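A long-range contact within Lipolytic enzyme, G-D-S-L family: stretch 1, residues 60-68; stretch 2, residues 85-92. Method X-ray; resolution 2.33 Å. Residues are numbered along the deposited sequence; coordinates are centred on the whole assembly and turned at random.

Stretch 1 60-68: GGDTAYDMN
Stretch 2, residues 85-92: VTFGMNDS

Stretch 1 runs as a loop from Gly 60 into a helix that begins at Ala 64 and continues beyond Asn 68; it packs against stretch 2, with Thr 63 CA 5.2 Å from Asp 91 CA and Ala 64 CA 6.4 Å from Phe 87 CA, burying 339 Å² in all. Gly 61 (phi/psi 91/-10) adopts a conformation that calls for glycine, since a CB would jam against the carbonyl O of Gly 60; its C lies 3.3 Å from Asn 90 ND2. Asp 62 (-67/145, chi1 m) points its CB away and contributes its backbone instead: Asn 90 (-86/-38, chi1 m, chi2 -50°) donates from ND2 to Asp 62 O at 3.1 Å. The same carbonyl receives a longer bond, 3.3 Å, from water 1, which also donates to Asp 91 OD1 (2.9 Å) and accepts from Gly 88 N (124/-27) and Asn 90 N (both 2.9 Å), bridging the two stretches. Thr 63 (-110/-176, chi1 p) is the N-cap: its OG1 accepts a weak bond from Tyr 65 N at 3.3 Å, while Thr 63 N donates to Asp 66 OD2 at 2.9 Å. Its CG2 lies 3.9 Å from Asn 90 CB. Ala 64 (-62/-27) supplies the shortest link, its N donating to Asp 91 OD2 at 2.8 Å, nearly straight at 167°; Asp 91 (-55/-39, chi1 m, chi2 59°) thus places an acceptor at a free amide of the helix's first turn. Ala 64 CB points toward stretch 2 and approaches the Phe 87 ring (-168/173, chi1 p, chi2 -71°) obliquely, 3.8 Å from CD2. One turn on, buried Met 67 (-55/-43; m, t, t) extends its unbranched chain to set CE 3.5 Å from Phe 87 CB and 3.4 Å from Thr 86 O.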

# COMPACT_ATOMS: atom_id res chain seq x y z
N GLY A 60 13.08 10.22 0.69
CA GLY A 60 13.01 10.96 -0.56
C GLY A 60 14.38 11.32 -1.09
O GLY A 60 15.27 11.75 -0.34
N GLY A 61 14.55 11.18 -2.41
CA GLY A 61 15.79 11.51 -3.08
C GLY A 61 16.78 10.37 -3.21
O GLY A 61 17.79 10.54 -3.89
N ASP A 62 16.55 9.23 -2.55
CA ASP A 62 17.55 8.17 -2.52
C ASP A 62 17.78 7.53 -3.88
O ASP A 62 16.85 7.31 -4.66
CB ASP A 62 17.17 7.06 -1.53
CG ASP A 62 17.58 7.37 -0.09
OD1 ASP A 62 17.89 8.55 0.22
OD2 ASP A 62 17.63 6.43 0.74
N THR A 63 19.03 7.15 -4.13
CA THR A 63 19.39 6.22 -5.18
C THR A 63 19.84 4.93 -4.51
O THR A 63 19.81 4.82 -3.28
CB THR A 63 20.51 6.76 -6.07
OG1 THR A 63 21.67 7.00 -5.27
CG2 THR A 63 20.10 8.07 -6.70
N ALA A 64 20.30 3.98 -5.31
CA ALA A 64 20.82 2.75 -4.72
C ALA A 64 22.03 3.04 -3.85
O ALA A 64 22.28 2.32 -2.86
CB ALA A 64 21.18 1.75 -5.83
N TYR A 65 22.76 4.12 -4.15
CA TYR A 65 23.90 4.52 -3.34
C TYR A 65 23.47 4.91 -1.91
O TYR A 65 24.08 4.45 -0.93
CB TYR A 65 24.64 5.69 -4.02
CG TYR A 65 25.64 6.39 -3.13
CD1 TYR A 65 26.94 5.92 -2.98
CD2 TYR A 65 25.27 7.54 -2.41
CE1 TYR A 65 27.84 6.57 -2.14
CE2 TYR A 65 26.17 8.19 -1.57
CZ TYR A 65 27.45 7.70 -1.44
OH TYR A 65 28.34 8.35 -0.60
N ASP A 66 22.40 5.70 -1.78
CA ASP A 66 21.94 6.14 -0.46
C ASP A 66 21.30 5.00 0.34
O ASP A 66 21.54 4.85 1.55
CB ASP A 66 20.94 7.28 -0.62
CG ASP A 66 21.48 8.40 -1.49
OD1 ASP A 66 22.44 9.06 -1.05
OD2 ASP A 66 20.93 8.62 -2.59
N MET A 67 20.46 4.21 -0.33
CA MET A 67 19.88 3.03 0.29
C MET A 67 20.96 2.10 0.84
O MET A 67 20.86 1.60 1.98
CB MET A 67 19.01 2.34 -0.76
CG MET A 67 17.81 3.18 -1.16
SD MET A 67 16.80 2.35 -2.42
CE MET A 67 15.84 3.69 -3.11
N ASN A 68 22.04 1.90 0.06
CA ASN A 68 23.15 1.08 0.53
C ASN A 68 23.83 1.69 1.74
O ASN A 68 24.21 0.96 2.67
CB ASN A 68 24.17 0.87 -0.60
CG ASN A 68 25.35 0.01 -0.15
OD1 ASN A 68 25.20 -1.19 0.08
ND2 ASN A 68 26.51 0.64 0.01
N VAL A 85 12.69 -4.32 -1.93
CA VAL A 85 13.71 -3.39 -2.41
C VAL A 85 13.24 -2.80 -3.74
O VAL A 85 13.00 -3.54 -4.70
CB VAL A 85 15.08 -4.07 -2.56
CG1 VAL A 85 16.14 -3.08 -3.02
CG2 VAL A 85 15.50 -4.74 -1.25
N THR A 86 13.07 -1.48 -3.79
CA THR A 86 12.67 -0.76 -5.00
C THR A 86 13.49 0.52 -5.14
O THR A 86 13.77 1.19 -4.14
CB THR A 86 11.17 -0.43 -4.99
OG1 THR A 86 10.81 0.11 -6.27
CG2 THR A 86 10.82 0.57 -3.88
N PHE A 87 13.89 0.83 -6.37
CA PHE A 87 14.71 2.00 -6.64
C PHE A 87 14.73 2.22 -8.14
O PHE A 87 14.19 1.42 -8.92
CB PHE A 87 16.15 1.83 -6.11
CG PHE A 87 16.94 0.78 -6.84
CD1 PHE A 87 16.65 -0.56 -6.67
CD2 PHE A 87 17.96 1.14 -7.70
CE1 PHE A 87 17.37 -1.53 -7.34
CE2 PHE A 87 18.69 0.18 -8.38
CZ PHE A 87 18.39 -1.15 -8.20
N GLY A 88 15.32 3.34 -8.56
CA GLY A 88 15.52 3.61 -9.97
C GLY A 88 14.93 4.92 -10.44
O GLY A 88 15.39 5.48 -11.43
N MET A 89 13.88 5.41 -9.77
CA MET A 89 13.28 6.67 -10.22
C MET A 89 14.30 7.81 -10.18
O MET A 89 14.36 8.64 -11.10
CB MET A 89 12.04 7.00 -9.40
CG MET A 89 11.35 8.29 -9.85
SD MET A 89 10.69 8.29 -11.55
CE MET A 89 9.28 7.20 -11.41
N ASN A 90 15.12 7.86 -9.13
CA ASN A 90 16.17 8.86 -9.03
C ASN A 90 17.44 8.42 -9.74
O ASN A 90 18.13 9.24 -10.34
CB ASN A 90 16.46 9.16 -7.56
CG ASN A 90 15.33 9.91 -6.90
OD1 ASN A 90 14.87 10.93 -7.42
ND2 ASN A 90 14.86 9.39 -5.77
N ASP A 91 17.78 7.13 -9.65
CA ASP A 91 18.96 6.63 -10.33
C ASP A 91 18.94 6.96 -11.82
O ASP A 91 19.97 7.30 -12.41
CB ASP A 91 19.09 5.11 -10.12
CG ASP A 91 18.98 4.70 -8.64
OD1 ASP A 91 17.93 5.00 -8.01
OD2 ASP A 91 19.93 4.06 -8.12
N SER A 92 17.76 6.86 -12.45
CA SER A 92 17.67 7.03 -13.89
C SER A 92 18.02 8.44 -14.35
O SER A 92 18.44 8.61 -15.50
CB SER A 92 16.27 6.67 -14.37
OG SER A 92 15.30 7.27 -13.52
O HOH W 1 15.27 5.79 -7.07